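PDB 4ZL8: Thiol:disulfide interchange protein DsbA from Pseudomonas aeruginosa, which probably introduces disulfide bonds into other periplasmic proteins by passing on its own redox-active disulfide. Local coordinates for residues K10-L15 against L176-Y181; G25-V30 against K185-A190; L63-L66 against I70-V73; F78-S83 against S127-F132. The protein carries 1 engineered substitution. One frame throughout, in Å; residues are numbered along the deposited sequence. Where two conformers were deposited one is given.

Contact 1. Residues K10-L15 against L176-Y181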
loop_
_atom_site.group_PDB
_atom_site.type_symbol
_atom_site.label_atom_id
_atom_site.label_comp_id
_atom_site.label_asym_id
_atom_site.label_seq_id
_atom_site.Cartn_x
_atom_site.Cartn_y
_atom_site.Cartn_z
ATOM N N LYS A 10 7.252 -18.895 -10.268
ATOM C CA LYS A 10 8.210 -18.082 -11.000
ATOM C C LYS A 10 7.889 -16.592 -10.825
ATOM O O LYS A 10 8.424 -15.930 -9.937
ATOM C CB LYS A 10 8.203 -18.500 -12.477
ATOM C CG LYS A 10 9.254 -17.834 -13.332
ATOM C CD LYS A 10 9.322 -18.519 -14.684
ATOM C CE LYS A 10 10.222 -17.791 -15.658
ATOM N NZ LYS A 10 10.310 -18.533 -16.942
ATOM N N GLU A 11 6.976 -16.055 -11.628
ATOM C CA GLU A 11 6.702 -14.631 -11.562
ATOM C C GLU A 11 5.858 -14.256 -10.333
ATOM O O GLU A 11 5.872 -13.132 -9.887
ATOM C CB GLU A 11 6.005 -14.156 -12.843
ATOM C CG GLU A 11 6.799 -14.354 -14.124
ATOM C CD GLU A 11 6.509 -15.676 -14.793
ATOM O OE1 GLU A 11 5.897 -16.570 -14.176
ATOM O OE2 GLU A 11 6.868 -15.835 -15.982
ATOM N N TYR A 12 5.103 -15.218 -9.816
ATOM C CA TYR A 12 4.308 -15.047 -8.602
ATOM C C TYR A 12 4.303 -16.355 -7.833
ATOM O O TYR A 12 4.610 -17.402 -8.398
ATOM C CB TYR A 12 2.854 -14.646 -8.927
ATOM C CG TYR A 12 2.034 -15.725 -9.600
ATOM C CD1 TYR A 12 1.142 -16.515 -8.879
ATOM C CD2 TYR A 12 2.127 -15.934 -10.966
ATOM C CE1 TYR A 12 0.404 -17.495 -9.504
ATOM C CE2 TYR A 12 1.394 -16.915 -11.604
ATOM C CZ TYR A 12 0.521 -17.687 -10.872
ATOM O OH TYR A 12 -0.219 -18.669 -11.496
ATOM N N VAL A 13 3.913 -16.276 -6.558
ATOM C CA VAL A 13 3.672 -17.491 -5.792
ATOM C C VAL A 13 2.256 -17.453 -5.239
ATOM O O VAL A 13 1.714 -16.388 -4.981
ATOM C CB VAL A 13 4.691 -17.673 -4.637
ATOM C CG1 VAL A 13 6.091 -17.762 -5.166
ATOM C CG2 VAL A 13 4.555 -16.555 -3.590
ATOM N N GLU A 14 1.684 -18.633 -5.061
ATOM C CA GLU A 14 0.401 -18.758 -4.381
ATOM C C GLU A 14 0.639 -19.017 -2.892
ATOM O O GLU A 14 1.418 -19.898 -2.509
ATOM C CB GLU A 14 -0.427 -19.884 -4.988
ATOM C CG GLU A 14 -1.839 -19.888 -4.448
ATOM C CD GLU A 14 -2.787 -20.744 -5.254
ATOM O OE1 GLU A 14 -3.772 -21.221 -4.653
ATOM O OE2 GLU A 14 -2.554 -20.926 -6.475
ATOM N N LEU A 15 -0.009 -18.225 -2.048
ATOM C CA LEU A 15 0.090 -18.433 -0.614
ATOM C C LEU A 15 -0.661 -19.710 -0.236
ATOM O O LEU A 15 -1.846 -19.845 -0.562
ATOM C CB LEU A 15 -0.503 -17.220 0.112
ATOM C CG LEU A 15 0.165 -15.874 -0.169
ATOM C CD1 LEU A 15 -0.530 -14.761 0.571
ATOM C CD2 LEU A 15 1.632 -15.916 0.231
ATOM N N LEU A 176 2.186 -4.972 -13.539
ATOM C CA LEU A 176 0.773 -4.648 -13.735
ATOM C C LEU A 176 0.101 -5.637 -14.673
ATOM O O LEU A 176 -1.069 -5.982 -14.471
ATOM C CB LEU A 176 0.638 -3.262 -14.350
ATOM C CG LEU A 176 1.311 -2.052 -13.718
ATOM C CD1 LEU A 176 0.944 -0.801 -14.529
ATOM C CD2 LEU A 176 0.911 -1.916 -12.289
ATOM N N LYS A 177 0.798 -6.099 -15.703
ATOM C CA LYS A 177 0.220 -7.130 -16.564
ATOM C C LYS A 177 -0.048 -8.395 -15.782
ATOM O O LYS A 177 -1.068 -9.062 -15.989
ATOM C CB LYS A 177 1.143 -7.450 -17.735
ATOM C CG LYS A 177 1.304 -6.358 -18.728
ATOM C CD LYS A 177 2.215 -6.810 -19.880
ATOM C CE LYS A 177 2.434 -5.700 -20.871
ATOM N NZ LYS A 177 3.418 -6.117 -21.898
ATOM N N LEU A 178 0.865 -8.765 -14.894
ATOM C CA LEU A 178 0.676 -9.941 -14.066
ATOM C C LEU A 178 -0.494 -9.729 -13.115
ATOM O O LEU A 178 -1.343 -10.623 -12.949
ATOM C CB LEU A 178 1.990 -10.259 -13.345
ATOM C CG LEU A 178 1.917 -11.368 -12.300
ATOM C CD1 LEU A 178 1.404 -12.689 -12.852
ATOM C CD2 LEU A 178 3.297 -11.559 -11.689
ATOM N N ALA A 179 -0.597 -8.548 -12.518
ATOM C CA ALA A 179 -1.760 -8.244 -11.683
ATOM C C ALA A 179 -3.050 -8.407 -12.487
ATOM O O ALA A 179 -4.005 -9.007 -11.994
ATOM C CB ALA A 179 -1.679 -6.842 -11.106
ATOM N N ASP A 180 -3.079 -7.863 -13.694
ATOM C CA ASP A 180 -4.270 -7.967 -14.526
ATOM C C ASP A 180 -4.630 -9.436 -14.760
ATOM O O ASP A 180 -5.803 -9.806 -14.706
ATOM C CB ASP A 180 -4.019 -7.305 -15.884
ATOM C CG ASP A 180 -4.023 -5.785 -15.822
ATOM O OD1 ASP A 180 -4.541 -5.218 -14.846
ATOM O OD2 ASP A 180 -3.510 -5.166 -16.792
ATOM N N TYR A 181 -3.641 -10.248 -15.108
ATOM C CA TYR A 181 -3.825 -11.680 -15.340
ATOM C C TYR A 181 -4.441 -12.363 -14.121
ATOM O O TYR A 181 -5.390 -13.143 -14.238
ATOM C CB TYR A 181 -2.468 -12.283 -15.686
ATOM C CG TYR A 181 -2.387 -13.776 -15.787
ATOM C CD1 TYR A 181 -2.543 -14.422 -17.010
ATOM C CD2 TYR A 181 -2.089 -14.539 -14.669
ATOM C CE1 TYR A 181 -2.414 -15.792 -17.105
ATOM C CE2 TYR A 181 -1.958 -15.897 -14.748
ATOM C CZ TYR A 181 -2.117 -16.525 -15.958
ATOM O OH TYR A 181 -1.964 -17.893 -16.033
HETATM O O HOH W 1 -0.638 -19.265 -14.086
#
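Leu178 sends its side chain out from the helix with CG anti to the backbone N (chi1 173°), and Tyr12 meets it from a rarer rotamer, CG standing between its backbone N and carbonyl carbon (chi1 68°). With these torsions the forked end of the leucine reaches the segment 10-15 and divides between two residues. CD1 comes up to the phenol ring obliquely, 3.8 Å from Tyr12 CD2. The other methyl, CD2, turns to the backbone and lies 3.5 Å from Glu11 O, with Glu11 CB 3.9 Å from the same Leu178 CD2. The carboxylate of Glu11 bends away from the helix at chi2 (91°) and takes a hydrogen bond from the backbone N of Thr7; Glu11 O is bonded by the hydroxyl of Ser168.

No direct hydrogen bond joins the two segments. One water spans the hydroxyls instead: it lies 2.7 Å from Tyr12 OH, at the edge and in the plane of that ring, and 2.7 Å from Tyr181 OH. Tyr6 touches Glu11, Tyr12 and Leu178 and meets the ring of Tyr181 edge-to-face. Apolar in the middle and watered at its phenolic end, the contact lays the C-terminal helix 172-188 against residues 11-12, beside edge strand 13-14; with Leu178 also resting on Phe164 of strand 162-165, it packs the helix on the sheet of the thioredoxin fold of DsbA.

Contact 2. Residues G25-V30 against K185-A190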
loop_
_atom_site.group_PDB
_atom_site.type_symbol
_atom_site.label_atom_id
_atom_site.label_comp_id
_atom_site.label_asym_id
_atom_site.label_seq_id
_atom_site.Cartn_x
_atom_site.Cartn_y
_atom_site.Cartn_z
ATOM N N GLY A 25 -16.070 -9.570 -1.526
ATOM C CA GLY A 25 -16.885 -9.392 -2.705
ATOM C C GLY A 25 -16.177 -8.706 -3.842
ATOM O O GLY A 25 -16.652 -8.740 -4.973
ATOM N N LYS A 26 -15.058 -8.054 -3.546
ATOM C CA LYS A 26 -14.210 -7.479 -4.575
ATOM C C LYS A 26 -12.890 -8.191 -4.641
ATOM O O LYS A 26 -12.402 -8.727 -3.643
ATOM C CB LYS A 26 -13.975 -5.997 -4.332
ATOM C CG LYS A 26 -15.251 -5.188 -4.482
ATOM C CD LYS A 26 -15.007 -3.696 -4.519
ATOM C CE LYS A 26 -16.298 -2.973 -4.855
ATOM N NZ LYS A 26 -16.081 -1.503 -4.881
ATOM N N ILE A 27 -12.312 -8.191 -5.834
ATOM C CA ILE A 27 -11.001 -8.757 -6.034
ATOM C C ILE A 27 -9.977 -7.758 -5.525
ATOM O O ILE A 27 -9.866 -6.649 -6.048
ATOM C CB ILE A 27 -10.751 -9.081 -7.504
ATOM C CG1 ILE A 27 -11.815 -10.057 -8.016
ATOM C CG2 ILE A 27 -9.340 -9.620 -7.691
ATOM C CD1 ILE A 27 -11.883 -10.136 -9.523
ATOM N N GLU A 28 -9.278 -8.128 -4.464
ATOM C CA GLU A 28 -8.343 -7.204 -3.839
ATOM C C GLU A 28 -7.008 -7.111 -4.587
ATOM O O GLU A 28 -6.489 -8.110 -5.066
ATOM C CB GLU A 28 -8.087 -7.654 -2.403
ATOM C CG GLU A 28 -7.548 -6.543 -1.510
ATOM C CD GLU A 28 -7.143 -7.034 -0.127
ATOM O OE1 GLU A 28 -6.532 -8.118 -0.038
ATOM O OE2 GLU A 28 -7.477 -6.337 0.854
ATOM N N VAL A 29 -6.468 -5.897 -4.640
ATOM C CA VAL A 29 -5.088 -5.699 -5.075
ATOM C C VAL A 29 -4.403 -4.845 -4.027
ATOM O O VAL A 29 -4.814 -3.709 -3.801
ATOM C CB VAL A 29 -5.004 -4.982 -6.422
ATOM C CG1 VAL A 29 -3.549 -4.774 -6.819
ATOM C CG2 VAL A 29 -5.754 -5.769 -7.502
ATOM N N VAL A 30 -3.400 -5.404 -3.358
ATOM C CA VAL A 30 -2.647 -4.685 -2.331
ATOM C C VAL A 30 -1.243 -4.373 -2.823
ATOM O O VAL A 30 -0.553 -5.261 -3.320
ATOM C CB VAL A 30 -2.520 -5.557 -1.070
ATOM C CG1 VAL A 30 -1.666 -4.843 -0.019
ATOM C CG2 VAL A 30 -3.883 -5.899 -0.492
ATOM N N LYS A 185 -8.028 -14.219 -13.395
ATOM C CA LYS A 185 -8.075 -15.566 -12.835
ATOM C C LYS A 185 -9.135 -15.612 -11.730
ATOM O O LYS A 185 -9.967 -16.534 -11.673
ATOM C CB LYS A 185 -6.689 -15.939 -12.302
ATOM C CG LYS A 185 -6.603 -17.333 -11.707
ATOM C CD LYS A 185 -5.168 -17.661 -11.307
ATOM C CE LYS A 185 -5.014 -19.033 -10.646
ATOM N NZ LYS A 185 -5.156 -20.165 -11.598
ATOM N N GLU A 186 -9.101 -14.607 -10.863
ATOM C CA GLU A 186 -10.012 -14.582 -9.743
ATOM C C GLU A 186 -11.440 -14.257 -10.200
ATOM O O GLU A 186 -12.400 -14.775 -9.628
ATOM C CB GLU A 186 -9.520 -13.587 -8.700
ATOM C CG GLU A 186 -8.255 -14.017 -7.990
ATOM C CD GLU A 186 -8.451 -15.321 -7.289
ATOM O OE1 GLU A 186 -7.995 -16.356 -7.794
ATOM O OE2 GLU A 186 -9.130 -15.315 -6.248
ATOM N N ARG A 187 -11.594 -13.420 -11.225
ATOM C CA ARG A 187 -12.926 -13.122 -11.751
ATOM C C ARG A 187 -13.582 -14.363 -12.343
ATOM O O ARG A 187 -14.799 -14.534 -12.255
ATOM C CB ARG A 187 -12.864 -11.993 -12.790
ATOM C CG ARG A 187 -14.222 -11.498 -13.230
ATOM C CD ARG A 187 -14.135 -10.304 -14.163
ATOM N NE ARG A 187 -13.636 -9.106 -13.483
ATOM C CZ ARG A 187 -12.479 -8.491 -13.726
ATOM N NH1 ARG A 187 -11.627 -8.928 -14.660
ATOM N NH2 ARG A 187 -12.169 -7.413 -13.038
ATOM N N ALA A 188 -12.790 -15.222 -12.966
ATOM C CA ALA A 188 -13.295 -16.438 -13.578
ATOM C C ALA A 188 -13.634 -17.526 -12.556
ATOM O O ALA A 188 -14.334 -18.484 -12.886
ATOM C CB ALA A 188 -12.278 -16.960 -14.574
ATOM N N ALA A 189 -13.137 -17.387 -11.331
ATOM C CA ALA A 189 -13.279 -18.450 -10.338
ATOM C C ALA A 189 -14.691 -18.579 -9.782
ATOM O O ALA A 189 -15.422 -17.591 -9.616
ATOM C CB ALA A 189 -12.302 -18.224 -9.199
ATOM N N ALA A 190 -15.037 -19.811 -9.421
ATOM C CA ALA A 190 -16.282 -20.101 -8.717
ATOM C C ALA A 190 -16.306 -19.478 -7.332
ATOM O O ALA A 190 -15.270 -19.378 -6.672
ATOM C CB ALA A 190 -16.473 -21.601 -8.603
#
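Ile27 carries the whole strand side of this contact, and its two branches part to meet neighbouring residues of the helix. From CB, which points at the helix, CG2 runs anti to the backbone N and lies 4.1 Å from Glu186 CB. The longer branch leaves through CG1, anti to the carbonyl carbon (chi1 -58°), and extends nearly straight to CD1. That terminal methyl reaches the helix backbone: it sits 3.7 Å from Arg187 N and 3.9 Å from Arg187 CB, and also lies over one face of the guanidinium, whose chain bends at chi3 (-68°).

The polar ends are engaged elsewhere. The carboxylate of Glu186 leads away from Ile27, hydrogen-bonds Tyr162 OH and Asn159 ND2 and forms a salt bridge with Lys161, while Arg187 forms salt bridges with Asp57 and Glu184. Ile27 therefore meets mainly the hydrocarbon and backbone of two charged residues. Its backbone pairs with Asp57 and His59, and its side chain also touches Ile183, one turn earlier in the helix than Arg187. Thus the last turn of helix 172-188 covers the start of strand 27-33, a strand lying between 58-64 and 155-158 in the sheet.

Contact 3. Residues L63-L66 against I70-V73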
loop_
_atom_site.group_PDB
_atom_site.type_symbol
_atom_site.label_atom_id
_atom_site.label_comp_id
_atom_site.label_asym_id
_atom_site.label_seq_id
_atom_site.Cartn_x
_atom_site.Cartn_y
_atom_site.Cartn_z
ATOM N N LEU A 63 -0.978 -0.734 1.501
ATOM C CA LEU A 63 -0.796 -1.162 2.876
ATOM C C LEU A 63 0.641 -0.839 3.272
ATOM O O LEU A 63 1.572 -1.289 2.612
ATOM C CB LEU A 63 -1.004 -2.668 2.986
ATOM C CG LEU A 63 -1.079 -3.215 4.414
ATOM C CD1 LEU A 63 -2.341 -2.756 5.138
ATOM C CD2 LEU A 63 -0.998 -4.740 4.322
ATOM N N PRO A 64 0.815 -0.051 4.339
ATOM C CA PRO A 64 2.184 0.278 4.728
ATOM C C PRO A 64 2.851 -0.908 5.377
ATOM O O PRO A 64 2.235 -1.579 6.197
ATOM C CB PRO A 64 1.988 1.393 5.743
ATOM C CG PRO A 64 0.704 1.053 6.402
ATOM C CD PRO A 64 -0.162 0.467 5.303
ATOM N N ALA A 65 4.108 -1.161 5.023
ATOM C CA ALA A 65 4.914 -2.210 5.631
ATOM C C ALA A 65 5.485 -1.635 6.918
ATOM O O ALA A 65 6.223 -0.643 6.907
ATOM C CB ALA A 65 6.012 -2.653 4.689
ATOM N N LEU A 66 5.082 -2.227 8.038
ATOM C CA LEU A 66 5.456 -1.737 9.357
ATOM C C LEU A 66 6.612 -2.582 9.876
ATOM O O LEU A 66 6.447 -3.405 10.793
ATOM C CB LEU A 66 4.252 -1.781 10.303
ATOM C CG LEU A 66 3.030 -1.035 9.775
ATOM C CD1 LEU A 66 1.855 -1.255 10.716
ATOM C CD2 LEU A 66 3.301 0.447 9.592
ATOM N N ILE A 70 11.390 4.105 11.354
ATOM C CA ILE A 70 10.770 5.102 10.530
ATOM C C ILE A 70 9.687 4.506 9.615
ATOM O O ILE A 70 8.762 5.208 9.198
ATOM C CB ILE A 70 11.844 5.866 9.701
ATOM C CG1 ILE A 70 11.237 7.091 9.029
ATOM C CG2 ILE A 70 12.494 4.965 8.668
ATOM C CD1 ILE A 70 10.776 8.136 10.000
ATOM N N TRP A 71 9.806 3.218 9.288
ATOM C CA TRP A 71 8.743 2.600 8.475
ATOM C C TRP A 71 7.437 2.619 9.258
ATOM O O TRP A 71 6.371 2.823 8.690
ATOM C CB TRP A 71 9.076 1.165 8.103
ATOM C CG TRP A 71 10.217 0.946 7.186
ATOM C CD1 TRP A 71 11.464 1.512 7.255
ATOM C CD2 TRP A 71 10.283 -0.006 6.114
ATOM N NE1 TRP A 71 12.277 0.991 6.276
ATOM C CE2 TRP A 71 11.564 0.068 5.555
ATOM C CE3 TRP A 71 9.350 -0.890 5.548
ATOM C CZ2 TRP A 71 11.957 -0.729 4.495
ATOM C CZ3 TRP A 71 9.736 -1.663 4.491
ATOM C CH2 TRP A 71 11.029 -1.591 3.975
ATOM N N ASN A 72 7.506 2.408 10.566
ATOM C CA ASN A 72 6.300 2.394 11.381
ATOM C C ASN A 72 5.710 3.786 11.503
ATOM O O ASN A 72 4.503 3.972 11.394
ATOM C CB ASN A 72 6.580 1.807 12.761
ATOM C CG ASN A 72 6.796 0.315 12.720
ATOM O OD1 ASN A 72 6.968 -0.277 11.661
ATOM N ND2 ASN A 72 6.816 -0.309 13.892
ATOM N N VAL A 73 6.565 4.778 11.695
ATOM C CA VAL A 73 6.152 6.169 11.788
ATOM C C VAL A 73 5.468 6.630 10.481
ATOM O O VAL A 73 4.368 7.210 10.471
ATOM C CB VAL A 73 7.382 7.039 12.109
ATOM C CG1 VAL A 73 7.066 8.504 12.004
ATOM C CG2 VAL A 73 7.917 6.689 13.493
HETATM O O HOH W 2 5.486 2.115 6.191
HETATM O O HOH W 3 7.080 -3.165 13.637
#
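Trp71 leans its indole over to Ala65 with CG anti to its carbonyl carbon (chi1 -67°), which brings the benzene half of the ring system to the strand end. Ala65 O lies in the ring plane at this edge, 3.4 Å from Trp71 CE3, and Ala65 CB comes up at the same edge, 3.9 Å from Trp71 CZ3. The indole is held further by stacking with Trp34 and by Phe67, whose ring meets it at about 20°.

Asn72 turns its amide to the backbone of Leu66, with OD1 only 2.9 Å from Leu66 C. The approach is close, yet Leu66 O is itself an acceptor and makes no bond with Asn72 OD1; the backbone N of Gly68 donates to that oxygen instead. ND2 reaches Leu66 indirectly, through a water 2.9 Å from Asn72 ND2 that donates to Leu66 O. Leu66 places CG beside its own backbone N (chi1 -55°) and stretches on so that CD2 comes to 4.0 Å from Trp71 O; the same side chain packs on Met138 and Ala141 of helix 132-148.

A second water, 2.7 Å from Trp71 O, supplies both that oxygen and Ala65 O with a donor. In this short connection between strand 58-64 and helix 70-84 no hydrogen bond crosses directly between the segments: polar backbone is satisfied by water and within the connection, while edge contact and neighbouring rings hold Trp71 near, without touching, the redox-active Cys37-Cys40 disulfide.

Contact 4. Residues F78-S83 against S127-F132. Engineered in segment 78-83: Ile82 (natural residue Glu).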
loop_
_atom_site.group_PDB
_atom_site.type_symbol
_atom_site.label_atom_id
_atom_site.label_comp_id
_atom_site.label_asym_id
_atom_site.label_seq_id
_atom_site.Cartn_x
_atom_site.Cartn_y
_atom_site.Cartn_z
ATOM N N PHE A 78 0.442 7.291 7.117
ATOM C CA PHE A 78 -0.438 6.801 6.053
ATOM C C PHE A 78 -1.810 6.438 6.600
ATOM O O PHE A 78 -2.843 6.859 6.080
ATOM C CB PHE A 78 0.170 5.577 5.373
ATOM C CG PHE A 78 -0.754 4.907 4.392
ATOM C CD1 PHE A 78 -0.886 5.386 3.104
ATOM C CD2 PHE A 78 -1.488 3.807 4.760
ATOM C CE1 PHE A 78 -1.740 4.782 2.206
ATOM C CE2 PHE A 78 -2.337 3.201 3.860
ATOM C CZ PHE A 78 -2.451 3.697 2.576
ATOM N N LEU A 79 -1.827 5.632 7.659
ATOM C CA LEU A 79 -3.093 5.161 8.202
ATOM C C LEU A 79 -3.923 6.290 8.803
ATOM O O LEU A 79 -5.141 6.279 8.721
ATOM C CB LEU A 79 -2.876 4.052 9.234
ATOM C CG LEU A 79 -2.300 2.775 8.664
ATOM C CD1 LEU A 79 -1.856 1.826 9.775
ATOM C CD2 LEU A 79 -3.274 2.077 7.747
ATOM N N THR A 80 -3.248 7.289 9.363
ATOM C CA THR A 80 -3.915 8.470 9.895
ATOM C C THR A 80 -4.605 9.227 8.764
ATOM O O THR A 80 -5.767 9.629 8.884
ATOM C CB THR A 80 -2.930 9.382 10.647
ATOM O OG1 THR A 80 -2.448 8.678 11.802
ATOM C CG2 THR A 80 -3.595 10.651 11.107
ATOM N N LEU A 81 -3.892 9.408 7.659
ATOM C CA LEU A 81 -4.448 10.120 6.517
ATOM C C LEU A 81 -5.622 9.361 5.900
ATOM O O LEU A 81 -6.616 9.962 5.493
ATOM C CB LEU A 81 -3.358 10.374 5.474
ATOM C CG LEU A 81 -2.219 11.283 5.912
ATOM C CD1 LEU A 81 -1.088 11.245 4.912
ATOM C CD2 LEU A 81 -2.714 12.680 6.137
ATOM N N ILE A 82 -5.508 8.036 5.808
ATOM C CA ILE A 82 -6.649 7.216 5.389
ATOM C C ILE A 82 -7.867 7.425 6.293
ATOM O O ILE A 82 -8.977 7.656 5.817
ATOM C CB ILE A 82 -6.274 5.717 5.362
ATOM C CG1 ILE A 82 -5.296 5.426 4.229
ATOM C CG2 ILE A 82 -7.516 4.855 5.223
ATOM C CD1 ILE A 82 -5.873 5.566 2.853
ATOM N N SER A 83 -7.666 7.390 7.605
ATOM C CA SER A 83 -8.765 7.580 8.544
ATOM C C SER A 83 -9.423 8.938 8.355
ATOM O O SER A 83 -10.661 9.076 8.438
ATOM C CB SER A 83 -8.230 7.472 9.976
ATOM O OG SER A 83 -9.195 7.856 10.944
ATOM N N SER A 127 -4.626 14.274 16.818
ATOM C CA SER A 127 -5.554 13.479 17.622
ATOM C C SER A 127 -5.763 12.103 16.997
ATOM O O SER A 127 -5.803 11.085 17.694
ATOM C CB SER A 127 -6.895 14.197 17.752
ATOM O OG SER A 127 -7.824 13.434 18.509
ATOM N N THR A 128 -5.900 12.066 15.674
ATOM C CA THR A 128 -6.091 10.792 14.991
ATOM C C THR A 128 -4.821 9.947 15.063
ATOM O O THR A 128 -4.858 8.760 15.355
ATOM C CB THR A 128 -6.514 11.004 13.511
ATOM O OG1 THR A 128 -7.706 11.783 13.460
ATOM C CG2 THR A 128 -6.776 9.673 12.826
ATOM N N TYR A 129 -3.668 10.565 14.828
ATOM C CA TYR A 129 -2.410 9.840 14.845
ATOM C C TYR A 129 -2.208 9.107 16.159
ATOM O O TYR A 129 -1.732 7.978 16.168
ATOM C CB TYR A 129 -1.259 10.818 14.582
ATOM C CG TYR A 129 0.124 10.195 14.452
ATOM C CD1 TYR A 129 0.623 9.845 13.209
ATOM C CD2 TYR A 129 0.931 9.991 15.560
ATOM C CE1 TYR A 129 1.883 9.303 13.071
ATOM C CE2 TYR A 129 2.201 9.446 15.435
ATOM C CZ TYR A 129 2.656 9.091 14.183
ATOM O OH TYR A 129 3.912 8.540 14.045
ATOM N N ASN A 130 -2.573 9.745 17.259
ATOM C CA ASN A 130 -2.364 9.200 18.590
ATOM C C ASN A 130 -3.545 8.386 19.104
ATOM O O ASN A 130 -3.541 7.935 20.244
ATOM C CB ASN A 130 -2.037 10.340 19.565
ATOM C CG ASN A 130 -0.690 10.971 19.275
ATOM O OD1 ASN A 130 0.288 10.273 19.055
ATOM N ND2 ASN A 130 -0.644 12.296 19.250
ATOM N N SER A 131 -4.547 8.180 18.257
ATOM C CA SER A 131 -5.813 7.582 18.709
ATOM C C SER A 131 -5.755 6.066 18.882
ATOM O O SER A 131 -4.936 5.361 18.278
ATOM C CB SER A 131 -6.941 7.892 17.733
ATOM O OG SER A 131 -6.779 7.193 16.499
ATOM N N PHE A 132 -6.635 5.552 19.730
ATOM C CA PHE A 132 -6.687 4.118 19.924
ATOM C C PHE A 132 -7.090 3.401 18.636
ATOM O O PHE A 132 -6.671 2.266 18.375
ATOM C CB PHE A 132 -7.588 3.745 21.110
ATOM C CG PHE A 132 -9.057 4.109 20.933
ATOM C CD1 PHE A 132 -9.895 3.334 20.150
ATOM C CD2 PHE A 132 -9.593 5.222 21.572
ATOM C CE1 PHE A 132 -11.230 3.650 20.002
ATOM C CE2 PHE A 132 -10.933 5.531 21.422
ATOM C CZ PHE A 132 -11.732 4.757 20.634
HETATM O O HOH W 4 -9.758 10.884 11.490
#
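Thr128 O is gripped twice from within its own segment, by Ser131 OG at 2.7 Å and by the backbone N of Ser131. The hydroxyl arrives in the carbonyl plane on a lone pair, at a C=O...OG angle of 133°. Ser131 is also the N-cap of the next helix, its side chain capping the backbone N of Ile134, so the sharp link after helix 122-129 is fastened at both ends.

Across the contact Thr80 and Thr128 lie alongside one another, pointing opposite ways, their methyls meeting with Thr80 CG2 3.7 Å from Thr128 CG2. Thr80 OG1 sits beside its own backbone N (chi1 -65°), bonded to Gln76 O one turn back, and presses against Tyr129, 3.3 Å from Tyr129 CA. The tyrosine ring lies obliquely to that oxygen, with Thr80 OG1 3.6 Å from Tyr129 CD1.

Ser83 adds the outer edge: in the conformer given its OG lies 3.6 Å from Thr128 CG2, and a water tentatively links it to Thr128 OG1. The side chain of Gln76 bonds Tyr129 O, a direct hydrogen bond between the two helices. Both belong to the helical domain inserted into the thioredoxin fold in DsbA proteins. Helix 70-84 is thus flanked here by the end of helix 122-129, while Leu79 packs on helix 132-148 and Leu81 on helix 87-99.

Contacts 1 and 2 both use helix 172-188, at points more than two turns apart, and lay it against strand 27-33 in contact 2 and the chain beside strand 13-14 in contact 1; their segments alternate along the chain. Contacts 3 and 4 lie nested inside those loops and share one helix, 70-84. Their centres are about 13 Å apart. Contacts 1, 2 and 4 are mostly buried, contact 3 only partly. Isoleucine or leucine branches do the touching in contacts 1 and 2, threonine methyls and hydroxyls in contact 4, and backbone carbonyls, an amide and an indole in contact 3. Val30 against Leu63 connects contacts 2 and 3, and Pro64 against Phe78 and Leu79 connects contacts 3 and 4.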